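Local coordinates for putative histidinol-phosphate aminotransferase (Burkholderia pseudomallei, PDB 3P1T), which probably catalyses the pyridoxal-phosphate-dependent transamination of L-histidinol phosphate with 2-oxoglutarate, a step of histidine biosynthesis, at residues V19-N24 and E321-L326; D82-E87 and A218-K223; P144-G149 and G305-H310; V174-F179 and A249-T254. All coordinates share one frame; numbering follows the deposited sequence.

Contact 1 (V19-N24 and E321-L326)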
loop_
_atom_site.group_PDB
_atom_site.type_symbol
_atom_site.label_atom_id
_atom_site.label_comp_id
_atom_site.label_asym_id
_atom_site.label_seq_id
_atom_site.Cartn_x
_atom_site.Cartn_y
_atom_site.Cartn_z
ATOM N N VAL A 19 -1.059 -15.369 -25.894
ATOM C CA VAL A 19 -1.153 -13.930 -26.107
ATOM C C VAL A 19 -2.244 -13.361 -25.186
ATOM O O VAL A 19 -3.392 -13.815 -25.245
ATOM C CB VAL A 19 -1.436 -13.658 -27.627
ATOM C CG1 VAL A 19 -1.937 -12.243 -27.889
ATOM C CG2 VAL A 19 -0.210 -13.951 -28.488
ATOM N N CYS A 20 -1.878 -12.380 -24.325
ATOM C CA CYS A 20 -2.825 -11.713 -23.417
ATOM C C CYS A 20 -2.928 -10.248 -23.808
ATOM O O CYS A 20 -1.973 -9.478 -23.694
ATOM C CB CYS A 20 -2.451 -11.878 -21.940
ATOM S SG CYS A 20 -3.691 -11.224 -20.759
ATOM N N LEU A 21 -4.103 -9.890 -24.297
ATOM C CA LEU A 21 -4.509 -8.551 -24.690
ATOM C C LEU A 21 -5.799 -8.255 -23.950
ATOM O O LEU A 21 -6.798 -7.891 -24.573
ATOM C CB LEU A 21 -4.682 -8.467 -26.236
ATOM C CG LEU A 21 -3.574 -8.973 -27.162
ATOM C CD1 LEU A 21 -4.092 -9.137 -28.568
ATOM C CD2 LEU A 21 -2.383 -8.049 -27.169
ATOM N N ALA A 22 -5.809 -8.485 -22.622
ATOM C CA ALA A 22 -7.029 -8.352 -21.820
ATOM C C ALA A 22 -6.928 -7.347 -20.658
ATOM O O ALA A 22 -7.984 -6.942 -20.167
ATOM C CB ALA A 22 -7.396 -9.715 -21.242
ATOM N N PHE A 23 -5.705 -6.981 -20.179
ATOM C CA PHE A 23 -5.605 -6.116 -18.988
ATOM C C PHE A 23 -4.935 -4.766 -19.242
ATOM O O PHE A 23 -4.633 -4.067 -18.266
ATOM C CB PHE A 23 -4.845 -6.825 -17.863
ATOM C CG PHE A 23 -5.521 -8.102 -17.461
ATOM C CD1 PHE A 23 -6.720 -8.080 -16.764
ATOM C CD2 PHE A 23 -4.987 -9.333 -17.821
ATOM C CE1 PHE A 23 -7.383 -9.265 -16.447
ATOM C CE2 PHE A 23 -5.639 -10.520 -17.476
ATOM C CZ PHE A 23 -6.834 -10.474 -16.797
ATOM N N ASN A 24 -4.777 -4.360 -20.520
ATOM C CA ASN A 24 -4.228 -3.055 -20.919
ATOM C C ASN A 24 -2.824 -2.835 -20.333
ATOM O O ASN A 24 -2.465 -1.698 -19.999
ATOM C CB ASN A 24 -5.170 -1.895 -20.487
ATOM C CG ASN A 24 -6.536 -1.931 -21.111
ATOM O OD1 ASN A 24 -6.742 -2.422 -22.234
ATOM N ND2 ASN A 24 -7.497 -1.376 -20.404
ATOM N N GLU A 321 3.769 -8.478 -33.055
ATOM C CA GLU A 321 3.599 -9.933 -33.192
ATOM C C GLU A 321 2.324 -10.426 -32.465
ATOM O O GLU A 321 1.677 -11.347 -32.976
ATOM C CB GLU A 321 4.843 -10.722 -32.701
ATOM C CG GLU A 321 5.352 -10.421 -31.286
ATOM C CD GLU A 321 6.442 -9.369 -31.087
ATOM O OE1 GLU A 321 6.293 -8.224 -31.576
ATOM O OE2 GLU A 321 7.404 -9.668 -30.341
ATOM N N ASP A 322 1.944 -9.791 -31.327
ATOM C CA ASP A 322 0.724 -10.096 -30.548
ATOM C C ASP A 322 -0.545 -9.721 -31.327
ATOM O O ASP A 322 -1.473 -10.527 -31.458
ATOM C CB ASP A 322 0.737 -9.355 -29.206
ATOM C CG ASP A 322 1.865 -9.745 -28.277
ATOM O OD1 ASP A 322 2.399 -10.882 -28.430
ATOM O OD2 ASP A 322 2.203 -8.923 -27.365
ATOM N N ASN A 323 -0.554 -8.492 -31.865
ATOM C CA ASN A 323 -1.624 -7.936 -32.679
ATOM C C ASN A 323 -1.774 -8.746 -33.970
ATOM O O ASN A 323 -2.907 -8.928 -34.427
ATOM C CB ASN A 323 -1.351 -6.467 -32.969
ATOM C CG ASN A 323 -1.214 -5.614 -31.726
ATOM O OD1 ASN A 323 -1.656 -5.971 -30.631
ATOM N ND2 ASN A 323 -0.584 -4.467 -31.869
ATOM N N ASP A 324 -0.641 -9.280 -34.518
ATOM C CA ASP A 324 -0.614 -10.180 -35.690
ATOM C C ASP A 324 -1.450 -11.450 -35.405
ATOM O O ASP A 324 -2.309 -11.817 -36.208
ATOM C CB ASP A 324 0.844 -10.576 -36.079
ATOM C CG ASP A 324 1.673 -9.613 -36.936
ATOM O OD1 ASP A 324 1.086 -8.648 -37.498
ATOM O OD2 ASP A 324 2.900 -9.875 -37.114
ATOM N N ARG A 325 -1.209 -12.077 -34.220
ATOM C CA ARG A 325 -1.876 -13.291 -33.731
ATOM C C ARG A 325 -3.392 -13.068 -33.607
ATOM O O ARG A 325 -4.166 -13.895 -34.109
ATOM C CB ARG A 325 -1.279 -13.737 -32.383
ATOM C CG ARG A 325 0.123 -14.357 -32.504
ATOM C CD ARG A 325 0.231 -15.720 -31.835
ATOM N NE ARG A 325 -0.879 -16.583 -32.245
ATOM C CZ ARG A 325 -1.682 -17.239 -31.413
ATOM N NH1 ARG A 325 -1.459 -17.216 -30.101
ATOM N NH2 ARG A 325 -2.684 -17.965 -31.887
ATOM N N LEU A 326 -3.796 -11.931 -32.983
ATOM C CA LEU A 326 -5.192 -11.556 -32.799
ATOM C C LEU A 326 -5.896 -11.369 -34.131
ATOM O O LEU A 326 -6.989 -11.919 -34.323
ATOM C CB LEU A 326 -5.354 -10.272 -31.972
ATOM C CG LEU A 326 -6.808 -9.798 -31.927
ATOM C CD1 LEU A 326 -7.451 -10.114 -30.612
ATOM C CD2 LEU A 326 -6.987 -8.379 -32.451
#
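Val19 and Leu21 turn their side chains onto one face of the helix that carries Asp322, Arg325 and Leu326, while Cys20 between them points away, the alternation expected of an extended chain. Val19 divides its two methyls. CG1, anti to the backbone N (chi1 164°), lies 4.0 Å from Asp322 O, and CG2 packs 3.8 Å from Arg325 CD. Leu21 branches likewise: its CD1 rests 3.8 Å from Leu326 CB, and its CD2 sits 3.9 Å from Asp322 CB. Asp322 thus meets Leu21 through its methylene, while its backbone O and its OD1 lie by Val19 CG1 and CG2 respectively. The spacing of 322, 325 and 326 places three side chains on one helical face, so alternate side chains of a short extended segment pack on a helix face by van der Waals contact. Polar ends find partners further out: Arg325 NH2 donates to Arg297 O, and Asn323 bonds Gln257 and Gly318. Strand 19-20 is an outer strand of the four-stranded mixed sheet, pairing in parallel with strand 299-303. Helix 320-333 packs Leu326 on Ile299 and Val301 of that strand and on Ile315 of strand 312-316, while Asn323 touches helix 244-267.

Contact 2 (D82-E87 and A218-K223)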
loop_
_atom_site.group_PDB
_atom_site.type_symbol
_atom_site.label_atom_id
_atom_site.label_comp_id
_atom_site.label_asym_id
_atom_site.label_seq_id
_atom_site.Cartn_x
_atom_site.Cartn_y
_atom_site.Cartn_z
ATOM N N ASP A 82 -11.060 6.176 -2.188
ATOM C CA ASP A 82 -11.349 6.045 -0.753
ATOM C C ASP A 82 -11.010 7.302 0.024
ATOM O O ASP A 82 -11.850 7.773 0.790
ATOM C CB ASP A 82 -10.598 4.864 -0.115
ATOM C CG ASP A 82 -11.186 3.487 -0.371
ATOM O OD1 ASP A 82 -12.148 3.387 -1.153
ATOM O OD2 ASP A 82 -10.724 2.519 0.263
ATOM N N ARG A 83 -9.804 7.859 -0.167
ATOM C CA ARG A 83 -9.389 9.029 0.602
ATOM C C ARG A 83 -10.207 10.271 0.185
ATOM O O ARG A 83 -10.539 11.065 1.058
ATOM C CB ARG A 83 -7.882 9.271 0.477
ATOM C CG ARG A 83 -7.106 8.064 0.991
ATOM C CD ARG A 83 -6.019 8.393 1.982
ATOM N NE ARG A 83 -5.349 7.181 2.455
ATOM C CZ ARG A 83 -5.728 6.488 3.524
ATOM N NH1 ARG A 83 -6.771 6.880 4.245
ATOM N NH2 ARG A 83 -5.065 5.408 3.890
ATOM N N ILE A 84 -10.616 10.388 -1.101
ATOM C CA ILE A 84 -11.442 11.505 -1.556
ATOM C C ILE A 84 -12.846 11.357 -0.965
ATOM O O ILE A 84 -13.365 12.319 -0.387
ATOM C CB ILE A 84 -11.484 11.648 -3.112
ATOM C CG1 ILE A 84 -10.126 12.110 -3.653
ATOM C CG2 ILE A 84 -12.582 12.643 -3.554
ATOM C CD1 ILE A 84 -10.038 12.150 -5.182
ATOM N N SER A 85 -13.459 10.163 -1.105
ATOM C CA SER A 85 -14.826 9.914 -0.634
ATOM C C SER A 85 -14.923 10.090 0.902
ATOM O O SER A 85 -15.942 10.581 1.367
ATOM C CB SER A 85 -15.326 8.534 -1.059
ATOM O OG SER A 85 -14.659 7.452 -0.430
ATOM N N ALA A 86 -13.868 9.757 1.672
ATOM C CA ALA A 86 -13.846 9.944 3.132
ATOM C C ALA A 86 -13.955 11.450 3.522
ATOM O O ALA A 86 -14.402 11.762 4.628
ATOM C CB ALA A 86 -12.579 9.346 3.724
ATOM N N GLU A 87 -13.589 12.365 2.611
ATOM C CA GLU A 87 -13.652 13.807 2.857
ATOM C C GLU A 87 -14.984 14.405 2.404
ATOM O O GLU A 87 -15.299 15.520 2.816
ATOM C CB GLU A 87 -12.486 14.540 2.137
ATOM C CG GLU A 87 -11.090 14.112 2.579
ATOM C CD GLU A 87 -10.804 14.172 4.068
ATOM O OE1 GLU A 87 -11.078 15.219 4.705
ATOM O OE2 GLU A 87 -10.312 13.153 4.605
ATOM N N ALA A 218 -3.433 18.127 1.831
ATOM C CA ALA A 218 -2.781 18.100 3.147
ATOM C C ALA A 218 -3.591 17.270 4.173
ATOM O O ALA A 218 -2.996 16.513 4.950
ATOM C CB ALA A 218 -2.583 19.519 3.667
ATOM N N ALA A 219 -4.936 17.418 4.174
ATOM C CA ALA A 219 -5.823 16.689 5.088
ATOM C C ALA A 219 -5.865 15.183 4.757
ATOM O O ALA A 219 -5.959 14.367 5.682
ATOM C CB ALA A 219 -7.224 17.271 5.037
HETATM N N MSE A 220 -5.800 14.815 3.451
HETATM C CA MSE A 220 -5.813 13.409 3.054
HETATM C C MSE A 220 -4.440 12.769 3.347
HETATM O O MSE A 220 -4.411 11.629 3.817
HETATM C CB MSE A 220 -6.202 13.233 1.570
HETATM C CG MSE A 220 -7.664 13.511 1.270
HETATM SE SE MSE A 220 -8.075 13.253 -0.611
HETATM C CE MSE A 220 -6.986 14.587 -1.367
ATOM N N LYS A 221 -3.314 13.499 3.093
ATOM C CA LYS A 221 -1.940 13.041 3.388
ATOM C C LYS A 221 -1.815 12.652 4.840
ATOM O O LYS A 221 -1.204 11.632 5.150
ATOM C CB LYS A 221 -0.890 14.110 3.041
ATOM C CG LYS A 221 -0.573 14.187 1.558
ATOM C CD LYS A 221 0.493 15.205 1.274
ATOM C CE LYS A 221 0.819 15.228 -0.194
ATOM N NZ LYS A 221 1.863 16.231 -0.536
ATOM N N ARG A 222 -2.453 13.436 5.720
ATOM C CA ARG A 222 -2.534 13.225 7.171
ATOM C C ARG A 222 -3.195 11.868 7.518
ATOM O O ARG A 222 -2.869 11.263 8.541
ATOM C CB ARG A 222 -3.336 14.376 7.829
ATOM C CG ARG A 222 -2.499 15.339 8.652
ATOM C CD ARG A 222 -3.318 16.476 9.251
ATOM N NE ARG A 222 -3.448 17.617 8.339
ATOM C CZ ARG A 222 -4.597 18.221 8.027
ATOM N NH1 ARG A 222 -5.748 17.788 8.543
ATOM N NH2 ARG A 222 -4.606 19.250 7.190
ATOM N N LYS A 223 -4.102 11.389 6.659
ATOM C CA LYS A 223 -4.817 10.136 6.919
ATOM C C LYS A 223 -4.097 8.928 6.287
ATOM O O LYS A 223 -4.414 7.790 6.650
ATOM C CB LYS A 223 -6.281 10.220 6.423
ATOM C CG LYS A 223 -7.100 11.166 7.298
ATOM C CD LYS A 223 -8.514 11.333 6.877
ATOM C CE LYS A 223 -9.215 12.287 7.804
ATOM N NZ LYS A 223 -10.671 12.336 7.533
#
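Met220, modelled as selenomethionine, lies against Arg83, Ile84 and Glu87, forming the centre of a helix-helix packing between helices 76-87 and 214-221 in an aminotransferase of the class I and II family. Its CG is 3.7 Å from Glu87 CG, and its SE is 3.8 Å from Ile84 CG1. The same SE is 3.7 Å from Arg83 O, so the residue spans a full turn of the partner helix. Beyond the selenomethionine the contact turns polar: Lys223, extended beyond CG, and Glu87, bent at chi2 (-54°), meet tip to tip in a salt bridge. Arg83 has Lys223 O over one guanidinium face, 3.3 Å above that plane and offset toward the rim, which is not a hydrogen bond. Further out, Glu79 holds Arg83 NE in a salt bridge, and Trp225 of the same chain makes a cation-pi contact with it. Leu210 of strand 208-211 touches both Ile84 and Met220. The second subunit is close by: Arg106 of that subunit donates to Lys223 O, and Trp225 of that subunit to Asp82 OD2, which sets this contact at the dimer interface. Lys223 NZ meets Glu87 OE2 at 3.1 Å, on the syn side and 22° out of the carboxylate plane.

Contact 3 (P144-G149 and G305-H310)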
loop_
_atom_site.group_PDB
_atom_site.type_symbol
_atom_site.label_atom_id
_atom_site.label_comp_id
_atom_site.label_asym_id
_atom_site.label_seq_id
_atom_site.Cartn_x
_atom_site.Cartn_y
_atom_site.Cartn_z
ATOM N N PRO A 144 -9.474 9.373 -21.004
ATOM C CA PRO A 144 -10.483 8.641 -21.811
ATOM C C PRO A 144 -11.170 7.573 -20.977
ATOM O O PRO A 144 -10.607 7.140 -19.962
ATOM C CB PRO A 144 -9.646 8.021 -22.946
ATOM C CG PRO A 144 -8.356 8.793 -22.963
ATOM C CD PRO A 144 -8.115 9.136 -21.523
ATOM N N SER A 145 -12.387 7.170 -21.372
ATOM C CA SER A 145 -13.158 6.165 -20.625
ATOM C C SER A 145 -12.723 4.713 -20.897
ATOM O O SER A 145 -12.349 4.351 -22.010
ATOM C CB SER A 145 -14.640 6.282 -20.954
ATOM O OG SER A 145 -15.381 5.262 -20.302
ATOM N N ASN A 146 -12.824 3.886 -19.862
ATOM C CA ASN A 146 -12.593 2.444 -19.907
ATOM C C ASN A 146 -13.962 1.788 -19.733
ATOM O O ASN A 146 -14.630 2.133 -18.756
ATOM C CB ASN A 146 -11.565 2.007 -18.840
ATOM C CG ASN A 146 -11.291 0.522 -18.752
ATOM O OD1 ASN A 146 -11.669 -0.271 -19.607
ATOM N ND2 ASN A 146 -10.609 0.112 -17.705
ATOM N N PRO A 147 -14.498 0.989 -20.701
ATOM C CA PRO A 147 -13.846 0.394 -21.879
ATOM C C PRO A 147 -14.212 0.999 -23.247
ATOM O O PRO A 147 -13.872 0.386 -24.272
ATOM C CB PRO A 147 -14.393 -1.033 -21.821
ATOM C CG PRO A 147 -15.825 -0.840 -21.381
ATOM C CD PRO A 147 -15.834 0.385 -20.493
ATOM N N THR A 148 -14.893 2.169 -23.282
ATOM C CA THR A 148 -15.379 2.754 -24.541
ATOM C C THR A 148 -14.262 3.421 -25.338
ATOM O O THR A 148 -14.335 3.480 -26.568
ATOM C CB THR A 148 -16.512 3.753 -24.274
ATOM O OG1 THR A 148 -16.012 4.863 -23.548
ATOM C CG2 THR A 148 -17.693 3.116 -23.525
ATOM N N GLY A 149 -13.253 3.910 -24.641
ATOM C CA GLY A 149 -12.130 4.609 -25.245
ATOM C C GLY A 149 -12.494 6.009 -25.686
ATOM O O GLY A 149 -11.731 6.650 -26.397
ATOM N N GLY A 305 -18.680 -7.058 -20.644
ATOM C CA GLY A 305 -19.860 -7.306 -19.819
ATOM C C GLY A 305 -19.586 -6.914 -18.371
ATOM O O GLY A 305 -20.493 -6.507 -17.643
ATOM N N GLN A 306 -18.297 -6.968 -17.976
ATOM C CA GLN A 306 -17.761 -6.587 -16.673
ATOM C C GLN A 306 -18.059 -5.130 -16.365
ATOM O O GLN A 306 -18.172 -4.760 -15.196
ATOM C CB GLN A 306 -16.235 -6.811 -16.692
ATOM C CG GLN A 306 -15.556 -6.679 -15.337
ATOM C CD GLN A 306 -14.069 -6.912 -15.394
ATOM O OE1 GLN A 306 -13.555 -7.793 -16.104
ATOM N NE2 GLN A 306 -13.352 -6.185 -14.569
ATOM N N PHE A 307 -18.146 -4.297 -17.424
ATOM C CA PHE A 307 -18.363 -2.855 -17.337
ATOM C C PHE A 307 -19.796 -2.455 -17.754
ATOM O O PHE A 307 -20.088 -1.268 -17.818
ATOM C CB PHE A 307 -17.337 -2.128 -18.216
ATOM C CG PHE A 307 -15.930 -2.615 -17.996
ATOM C CD1 PHE A 307 -15.198 -2.200 -16.890
ATOM C CD2 PHE A 307 -15.339 -3.509 -18.881
ATOM C CE1 PHE A 307 -13.900 -2.677 -16.669
ATOM C CE2 PHE A 307 -14.041 -3.979 -18.665
ATOM C CZ PHE A 307 -13.329 -3.559 -17.560
ATOM N N GLY A 308 -20.672 -3.432 -17.971
ATOM C CA GLY A 308 -22.067 -3.197 -18.332
ATOM C C GLY A 308 -22.327 -3.192 -19.823
ATOM O O GLY A 308 -23.466 -2.962 -20.263
ATOM N N LEU A 309 -21.258 -3.431 -20.614
ATOM C CA LEU A 309 -21.342 -3.485 -22.067
ATOM C C LEU A 309 -21.263 -4.926 -22.538
ATOM O O LEU A 309 -20.273 -5.332 -23.154
ATOM C CB LEU A 309 -20.256 -2.640 -22.721
ATOM C CG LEU A 309 -20.590 -1.200 -22.944
ATOM C CD1 LEU A 309 -19.337 -0.403 -23.196
ATOM C CD2 LEU A 309 -21.572 -1.030 -24.083
ATOM N N HIS A 310 -22.326 -5.699 -22.260
ATOM C CA HIS A 310 -22.434 -7.094 -22.673
ATOM C C HIS A 310 -22.434 -7.174 -24.177
ATOM O O HIS A 310 -22.850 -6.216 -24.849
ATOM C CB HIS A 310 -23.699 -7.731 -22.101
ATOM C CG HIS A 310 -23.747 -7.640 -20.621
ATOM N ND1 HIS A 310 -24.312 -6.540 -19.983
ATOM C CD2 HIS A 310 -23.227 -8.470 -19.689
ATOM C CE1 HIS A 310 -24.119 -6.742 -18.689
ATOM N NE2 HIS A 310 -23.485 -7.895 -18.461
#
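Phe307 has its ring between two neighbours: Asn146 OD1 stands 4.2 Å above the plane and Gln306 CB 4.0 Å from it on the opposite side, both offset toward the rim. Pro147 approaches obliquely. Its CG is 3.7 Å from Phe307 CD2, and its CD is at the same 3.7 Å from Phe307 CB, the proline ring and the phenyl side chain sliding past each other in opposite directions. The cis peptide before Pro147, like the one before Pro144, belongs to the Asn-Pro-x-Asn-Pro-Thr-Gly sequence (143-149) known from class I aminotransferases. Leu309 closes the other end: its CD1 lies 4.0 Å from Pro147 CG and 3.9 Å from Thr148 CG2, the Thr148 and Leu309 side chains crossing at about a right angle. Thr148 CG2 is anti to the carbonyl carbon, beside the backbone N, which brings it to Leu309 CD1. Arg314 of strand 312-316 touches Pro147 and Phe307 and bonds Asn146 OD1, while Asn146 ND2 bonds a tartaric acid, probably from the crystallisation liquor. The chemistry is thus largely apolar across the loops, with the amide's polar atoms bonded to Arg314 and the tartaric acid, which may mark a wall of the substrate pocket.

Contact 4 (V174-F179 and A249-T254)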
loop_
_atom_site.group_PDB
_atom_site.type_symbol
_atom_site.label_atom_id
_atom_site.label_comp_id
_atom_site.label_asym_id
_atom_site.label_seq_id
_atom_site.Cartn_x
_atom_site.Cartn_y
_atom_site.Cartn_z
ATOM N N VAL A 174 -4.723 8.846 -20.457
ATOM C CA VAL A 174 -4.409 10.112 -21.144
ATOM C C VAL A 174 -3.142 10.008 -22.049
ATOM O O VAL A 174 -3.086 10.704 -23.059
ATOM C CB VAL A 174 -4.241 11.287 -20.144
ATOM C CG1 VAL A 174 -2.941 11.170 -19.339
ATOM C CG2 VAL A 174 -4.318 12.640 -20.850
ATOM N N ASP A 175 -2.152 9.158 -21.715
ATOM C CA ASP A 175 -0.914 9.084 -22.504
ATOM C C ASP A 175 -1.134 8.515 -23.954
ATOM O O ASP A 175 -0.278 8.715 -24.823
ATOM C CB ASP A 175 0.150 8.267 -21.768
ATOM C CG ASP A 175 1.030 9.080 -20.810
ATOM O OD1 ASP A 175 0.805 10.322 -20.683
ATOM O OD2 ASP A 175 1.985 8.497 -20.241
ATOM N N TYR A 176 -2.290 7.903 -24.224
ATOM C CA TYR A 176 -2.611 7.408 -25.557
ATOM C C TYR A 176 -3.619 8.336 -26.246
ATOM O O TYR A 176 -4.144 7.988 -27.316
ATOM C CB TYR A 176 -3.172 5.979 -25.464
ATOM C CG TYR A 176 -2.284 5.041 -24.677
ATOM C CD1 TYR A 176 -1.080 4.574 -25.210
ATOM C CD2 TYR A 176 -2.627 4.643 -23.391
ATOM C CE1 TYR A 176 -0.250 3.724 -24.478
ATOM C CE2 TYR A 176 -1.804 3.803 -22.650
ATOM C CZ TYR A 176 -0.624 3.336 -23.199
ATOM O OH TYR A 176 0.159 2.489 -22.456
ATOM N N SER A 177 -3.909 9.506 -25.633
ATOM C CA SER A 177 -4.916 10.418 -26.154
ATOM C C SER A 177 -4.328 11.505 -27.088
ATOM O O SER A 177 -3.126 11.517 -27.422
ATOM C CB SER A 177 -5.672 11.086 -25.015
ATOM O OG SER A 177 -4.874 12.077 -24.392
ATOM N N SER A 178 -5.235 12.391 -27.541
ATOM C CA SER A 178 -4.984 13.517 -28.438
ATOM C C SER A 178 -4.873 14.819 -27.647
ATOM O O SER A 178 -4.639 15.871 -28.238
ATOM C CB SER A 178 -6.115 13.621 -29.463
ATOM O OG SER A 178 -6.415 12.370 -30.058
ATOM N N PHE A 179 -5.047 14.754 -26.314
ATOM C CA PHE A 179 -5.041 15.937 -25.459
ATOM C C PHE A 179 -3.930 15.853 -24.379
ATOM O O PHE A 179 -4.099 16.372 -23.279
ATOM C CB PHE A 179 -6.434 16.147 -24.819
ATOM C CG PHE A 179 -7.061 14.994 -24.056
ATOM C CD1 PHE A 179 -6.871 14.859 -22.683
ATOM C CD2 PHE A 179 -7.924 14.105 -24.690
ATOM C CE1 PHE A 179 -7.491 13.831 -21.970
ATOM C CE2 PHE A 179 -8.537 13.071 -23.974
ATOM C CZ PHE A 179 -8.313 12.942 -22.620
ATOM N N ALA A 249 8.358 5.963 -27.103
ATOM C CA ALA A 249 8.442 4.930 -28.141
ATOM C C ALA A 249 7.259 3.946 -28.010
ATOM O O ALA A 249 6.686 3.530 -29.020
ATOM C CB ALA A 249 9.775 4.196 -28.046
ATOM N N HIS A 250 6.862 3.630 -26.760
ATOM C CA HIS A 250 5.733 2.753 -26.462
ATOM C C HIS A 250 4.424 3.434 -26.870
ATOM O O HIS A 250 3.558 2.781 -27.444
ATOM C CB HIS A 250 5.724 2.360 -24.964
ATOM C CG HIS A 250 4.387 1.949 -24.458
ATOM N ND1 HIS A 250 3.831 0.734 -24.792
ATOM C CD2 HIS A 250 3.518 2.620 -23.668
ATOM C CE1 HIS A 250 2.650 0.695 -24.195
ATOM N NE2 HIS A 250 2.415 1.807 -23.513
ATOM N N ILE A 251 4.284 4.738 -26.574
ATOM C CA ILE A 251 3.085 5.514 -26.900
ATOM C C ILE A 251 2.923 5.563 -28.426
ATOM O O ILE A 251 1.845 5.228 -28.923
ATOM C CB ILE A 251 3.172 6.933 -26.259
ATOM C CG1 ILE A 251 2.952 6.829 -24.716
ATOM C CG2 ILE A 251 2.174 7.914 -26.902
ATOM C CD1 ILE A 251 3.273 8.092 -23.898
ATOM N N ALA A 252 4.010 5.915 -29.156
ATOM C CA ALA A 252 4.027 6.028 -30.613
ATOM C C ALA A 252 3.617 4.713 -31.286
ATOM O O ALA A 252 2.743 4.727 -32.162
ATOM C CB ALA A 252 5.409 6.451 -31.087
ATOM N N LYS A 253 4.214 3.586 -30.843
ATOM C CA LYS A 253 3.948 2.233 -31.348
ATOM C C LYS A 253 2.501 1.833 -31.043
ATOM O O LYS A 253 1.841 1.273 -31.918
ATOM C CB LYS A 253 4.947 1.239 -30.725
ATOM C CG LYS A 253 4.852 -0.221 -31.169
ATOM C CD LYS A 253 5.961 -1.020 -30.479
ATOM C CE LYS A 253 5.891 -2.503 -30.726
ATOM N NZ LYS A 253 7.030 -3.221 -30.087
ATOM N N THR A 254 1.998 2.153 -29.836
ATOM C CA THR A 254 0.629 1.832 -29.453
ATOM C C THR A 254 -0.370 2.596 -30.360
ATOM O O THR A 254 -1.315 1.962 -30.834
ATOM C CB THR A 254 0.396 2.117 -27.976
ATOM O OG1 THR A 254 1.273 1.282 -27.214
ATOM C CG2 THR A 254 -1.027 1.839 -27.556
#
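Tyr176 OH and His250 NE2 share a hydrogen bond of 2.6 Å in which either could be the donor. Each meets the other's ring at its edge, near the plane, although the two planes stand at 80°, so the bond joins rings turned almost perpendicular. The imidazole reaches the phenol because His250 CG is anti to the backbone N (chi1 157°). Thr254, one turn later, packs its CG2 at 3.6 Å from Tyr176 CD1. Its hydroxyl is turned to the helix instead: Thr254 OG1 bonds His250 O at 2.7 Å, and Thr254 N reaches the same oxygen from the opposite face of its plane. Ile251 packs against the residue preceding the tyrosine, with CG2 near Asp175 O and CD1 3.8 Å from Asp175 CB. Within the loop Ser177 OG donates to Val174 O; it also accepts from Phe179 N, an ST turn. Asp175 OD2 is bonded by Ser199 OG and forms a salt bridge with Arg247, and Tyr176 O accepts from Arg258. The 3-10 segment 174-176, in the connection from strand 166-170 to strand 190-195 of the seven-stranded sheet, is thereby packed on the side of the long helix 244-267.

How the contacts relate
Contacts 1, 3 and 4 gather in one region of the chain, with centres 17 to 20 Å apart, whereas contact 2 lies 28 Å or more from each of them between centres. The second subunit reaches contact 2 and also contact 1, where its Phe50 meets Phe23. Contacts 3 and 4 touch directly: Pro144 CD is 3.6 Å from Val174 N. Contacts 1 and 3 do not touch, their nearest atoms being about 4 Å apart, but Arg314 reaches both, bonding Asn146 OD1 and, weakly, Ala22 O. Tartaric acid is bonded by Phe23 O of contact 1 and Asn146 ND2 of contact 3, and may mark the substrate pocket. Contacts 2, 3 and 4 are nested in sequence within 19-326, and contact 2 interleaves with both 3 and 4.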